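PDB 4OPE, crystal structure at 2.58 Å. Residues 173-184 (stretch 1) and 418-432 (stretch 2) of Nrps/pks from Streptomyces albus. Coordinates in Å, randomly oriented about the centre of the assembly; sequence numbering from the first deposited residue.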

# COMPACT_ATOMS: atom_id res chain seq x y z
N ASP A 173 0.38 3.05 -2.00
CA ASP A 173 0.24 4.23 -2.83
C ASP A 173 -1.23 4.66 -2.81
O ASP A 173 -2.10 3.91 -3.22
CB ASP A 173 0.69 3.89 -4.25
CG ASP A 173 0.70 5.08 -5.19
OD1 ASP A 173 0.47 6.22 -4.71
OD2 ASP A 173 0.93 4.86 -6.43
N THR A 174 -1.50 5.84 -2.26
CA THR A 174 -2.72 6.60 -2.56
C THR A 174 -2.35 8.05 -3.07
O THR A 174 -3.14 8.99 -2.95
CB THR A 174 -3.70 6.64 -1.34
OG1 THR A 174 -3.16 7.41 -0.24
CG2 THR A 174 -4.01 5.23 -0.84
N MSE A 175 -1.15 8.21 -3.61
CA MSE A 175 -0.65 9.50 -4.11
C MSE A 175 -0.39 10.47 -2.98
O MSE A 175 0.23 10.14 -1.98
CB MSE A 175 -1.57 10.06 -5.20
CG MSE A 175 -2.07 9.07 -6.23
SE MSE A 175 -2.60 9.92 -7.95
CE MSE A 175 -3.29 8.32 -8.91
N CYS A 176 -0.87 11.70 -3.11
CA CYS A 176 -0.60 12.77 -2.16
C CYS A 176 -1.00 12.45 -0.75
O CYS A 176 -0.45 13.02 0.17
CB CYS A 176 -1.35 14.03 -2.62
SG CYS A 176 -1.30 14.15 -4.44
N SER A 177 -1.97 11.56 -0.54
CA SER A 177 -2.43 11.21 0.78
C SER A 177 -1.74 9.96 1.39
O SER A 177 -2.10 9.49 2.47
CB SER A 177 -3.91 10.96 0.69
OG SER A 177 -4.18 9.93 -0.23
N SER A 178 -0.77 9.42 0.70
CA SER A 178 -0.13 8.21 1.12
C SER A 178 0.36 8.18 2.57
O SER A 178 0.07 7.23 3.31
CB SER A 178 1.01 7.92 0.15
OG SER A 178 0.48 7.51 -1.10
N SER A 179 1.10 9.19 2.99
CA SER A 179 1.56 9.26 4.38
C SER A 179 0.46 9.17 5.42
O SER A 179 0.64 8.49 6.44
CB SER A 179 2.32 10.56 4.64
OG SER A 179 3.58 10.55 3.94
N LEU A 180 -0.65 9.88 5.22
CA LEU A 180 -1.76 9.80 6.18
C LEU A 180 -2.53 8.51 5.99
O LEU A 180 -3.11 8.00 6.92
CB LEU A 180 -2.70 10.98 6.06
CG LEU A 180 -2.06 12.35 6.23
CD1 LEU A 180 -3.15 13.40 6.39
CD2 LEU A 180 -1.11 12.45 7.41
N THR A 181 -2.56 7.97 4.79
CA THR A 181 -3.21 6.69 4.64
C THR A 181 -2.44 5.66 5.50
O THR A 181 -3.04 4.81 6.17
CB THR A 181 -3.25 6.24 3.19
OG1 THR A 181 -4.13 7.07 2.46
CG2 THR A 181 -3.80 4.91 3.11
N ALA A 182 -1.11 5.75 5.45
CA ALA A 182 -0.31 4.87 6.23
C ALA A 182 -0.51 5.09 7.74
O ALA A 182 -0.67 4.13 8.53
CB ALA A 182 1.16 5.03 5.84
N LEU A 183 -0.53 6.34 8.16
CA LEU A 183 -0.82 6.62 9.54
C LEU A 183 -2.09 5.92 9.94
O LEU A 183 -2.18 5.41 11.05
CB LEU A 183 -0.99 8.11 9.81
CG LEU A 183 -1.29 8.50 11.26
CD1 LEU A 183 -0.22 8.06 12.22
CD2 LEU A 183 -1.36 9.99 11.32
N HIS A 184 -3.09 5.97 9.06
CA HIS A 184 -4.38 5.40 9.34
C HIS A 184 -4.32 3.90 9.47
O HIS A 184 -4.89 3.36 10.39
CB HIS A 184 -5.36 5.82 8.29
CG HIS A 184 -6.65 5.08 8.31
ND1 HIS A 184 -7.70 5.46 9.10
CD2 HIS A 184 -7.07 4.01 7.60
CE1 HIS A 184 -8.73 4.66 8.88
NE2 HIS A 184 -8.37 3.77 7.97
N ALA A 418 -5.95 19.61 13.06
CA ALA A 418 -6.48 18.72 12.09
C ALA A 418 -5.68 18.89 10.82
O ALA A 418 -5.31 20.00 10.47
CB ALA A 418 -7.95 19.05 11.85
N ILE A 419 -5.44 17.79 10.13
CA ILE A 419 -4.56 17.76 8.96
C ILE A 419 -5.22 17.00 7.84
O ILE A 419 -5.66 15.88 8.05
CB ILE A 419 -3.26 17.03 9.28
CG1 ILE A 419 -2.74 17.57 10.60
CG2 ILE A 419 -2.26 17.19 8.12
CD1 ILE A 419 -1.45 16.93 11.07
N SER A 420 -5.23 17.62 6.66
CA SER A 420 -5.82 17.05 5.44
C SER A 420 -4.77 16.71 4.38
O SER A 420 -3.80 17.42 4.20
CB SER A 420 -6.78 18.03 4.80
OG SER A 420 -7.98 18.20 5.52
N ALA A 421 -5.04 15.64 3.66
CA ALA A 421 -4.30 15.31 2.49
C ALA A 421 -5.23 14.62 1.48
O ALA A 421 -5.84 13.59 1.79
CB ALA A 421 -3.16 14.41 2.87
N PHE A 422 -5.29 15.19 0.28
CA PHE A 422 -6.15 14.74 -0.81
C PHE A 422 -5.33 14.33 -2.03
O PHE A 422 -4.71 15.13 -2.68
CB PHE A 422 -7.10 15.87 -1.21
CG PHE A 422 -7.87 16.43 -0.05
CD1 PHE A 422 -8.51 15.60 0.82
CD2 PHE A 422 -7.90 17.78 0.17
CE1 PHE A 422 -9.23 16.10 1.88
CE2 PHE A 422 -8.59 18.30 1.24
CZ PHE A 422 -9.28 17.45 2.08
N GLY A 423 -5.32 13.05 -2.32
CA GLY A 423 -4.57 12.57 -3.45
C GLY A 423 -5.27 12.98 -4.73
O GLY A 423 -6.49 12.89 -4.84
N ALA A 424 -4.46 13.41 -5.69
CA ALA A 424 -4.87 13.76 -7.06
C ALA A 424 -5.87 12.75 -7.63
O ALA A 424 -6.85 13.14 -8.19
CB ALA A 424 -3.65 13.91 -7.98
N GLY A 425 -5.67 11.46 -7.44
CA GLY A 425 -6.62 10.47 -7.97
C GLY A 425 -7.88 10.27 -7.17
O GLY A 425 -8.67 9.41 -7.52
N GLY A 426 -8.08 10.99 -6.08
CA GLY A 426 -9.32 10.83 -5.28
C GLY A 426 -9.20 10.25 -3.88
O GLY A 426 -10.17 10.29 -3.11
N SER A 427 -8.04 9.72 -3.48
CA SER A 427 -7.95 9.10 -2.15
C SER A 427 -7.64 10.16 -1.14
O SER A 427 -6.63 10.85 -1.24
CB SER A 427 -6.89 8.01 -2.13
OG SER A 427 -7.29 6.88 -2.94
N ASN A 428 -8.52 10.31 -0.15
CA ASN A 428 -8.37 11.37 0.82
C ASN A 428 -8.07 10.83 2.18
O ASN A 428 -8.53 9.76 2.49
CB ASN A 428 -9.67 12.16 0.96
CG ASN A 428 -10.20 12.66 -0.35
OD1 ASN A 428 -9.55 13.42 -1.04
ND2 ASN A 428 -11.42 12.29 -0.66
N ALA A 429 -7.40 11.62 3.00
CA ALA A 429 -7.13 11.23 4.35
C ALA A 429 -7.19 12.45 5.22
O ALA A 429 -6.76 13.53 4.79
CB ALA A 429 -5.77 10.60 4.46
N HIS A 430 -7.73 12.29 6.43
CA HIS A 430 -7.77 13.35 7.44
C HIS A 430 -7.36 12.80 8.79
O HIS A 430 -7.76 11.67 9.14
CB HIS A 430 -9.18 13.90 7.56
CG HIS A 430 -9.27 15.21 8.26
ND1 HIS A 430 -8.94 16.41 7.64
CD2 HIS A 430 -9.69 15.53 9.51
CE1 HIS A 430 -9.12 17.41 8.50
NE2 HIS A 430 -9.58 16.90 9.64
N VAL A 431 -6.60 13.59 9.56
CA VAL A 431 -6.25 13.24 10.93
C VAL A 431 -6.35 14.39 11.95
O VAL A 431 -5.97 15.51 11.69
CB VAL A 431 -4.88 12.51 11.02
CG1 VAL A 431 -3.82 13.22 10.24
CG2 VAL A 431 -4.40 12.40 12.45
N ILE A 432 -6.93 14.06 13.11
CA ILE A 432 -7.06 14.97 14.24
C ILE A 432 -6.06 14.60 15.33
O ILE A 432 -6.03 13.45 15.80
CB ILE A 432 -8.45 14.85 14.88
CG1 ILE A 432 -9.57 14.81 13.83
CG2 ILE A 432 -8.71 16.03 15.77
CD1 ILE A 432 -9.94 16.12 13.19
O HOH W 1 -5.27 9.30 -4.88
O HOH W 2 -6.81 7.60 1.63

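The contact is a buried packing of a helix and the turn leading into it against one face of a two-stranded β-hairpin, apolar along the helix and partly polar near the hairpin turn, with 604 Å² of surface covered in total.

The hairpin is antiparallel. Paired backbone bonds join Ile419 to Val431 (Ile419 N to Val431 O 2.8 Å, Val431 N to Ile419 O 2.9 Å) and Ala421 to Ala429 (2.9 Å from Ala421 N to Ala429 O, 2.8 Å from Ala429 N to Ala421 O), and a type I turn from Gly423 to Gly426 connects the strands. Helix 178-184 runs at 61° to strand 427-432, with axes 7.5 Å apart at closest approach, and at 119° to strand 418-422, at 8.4 Å. Strand alternation turns the CA-to-CB bonds of Ile419, Ala421, Ser427, Ala429 and Val431 toward stretch 1, while those of Ser420, Phe422, Asn428 and His430 point away.

Leu180 is the centre of the apolar part, with 94 Å² covered. Its CB lies 3.5 Å from Ala429 CB, and its CD1 reaches Ala421 CB at 3.7 Å and Val431 CG1 at 3.9 Å, so the leucine rests across both strands. Leu183 extends the patch, its CD2 4.0 Å from Val431 CG2.

Nearer the turn the backbones draw closer: Cys176 CA and Gly423 CA are 4.2 Å apart. An ideal CB on Gly423 would fall 2.5 Å from Thr174 O, a clash, so the glycine leaves room for that carbonyl, whose O lies 3.9 Å from Gly423 CA. Cys176 SG accepts a hydrogen bond from Ala424 N at 3.5 Å; the 165° angle at hydrogen is nearly linear, and the length suits a large sulfur acceptor. Selenomethionine Met175 lies over the turn, its SE 3.5 Å from Gly425 N and 4.1 Å from Ala424 CB. An ideal CB on Gly425 would come within 2.9 Å of Met175 CE.

Ser177 OG lies 2.8 Å from Ser427 O, a hydrogen-bonding distance, although its proton has another acceptor within reach. The same carbonyl already receives Gly423 N, at 2.8 Å between Gly423 N and Ser427 O, so the serine meets the hairpin where its strands close into the turn. Thr174 CB packs 3.6 Å from Ser427 CB.

Two waters bridge the stretches. Water 1 donates to Thr174 O (O to O 2.9 Å) and accepts from Ser427 N (N to O 3.1 Å). Water 2 donates to Asn428 O and also bonds Thr181 OG1, its oxygen 2.9 Å from each of these atoms.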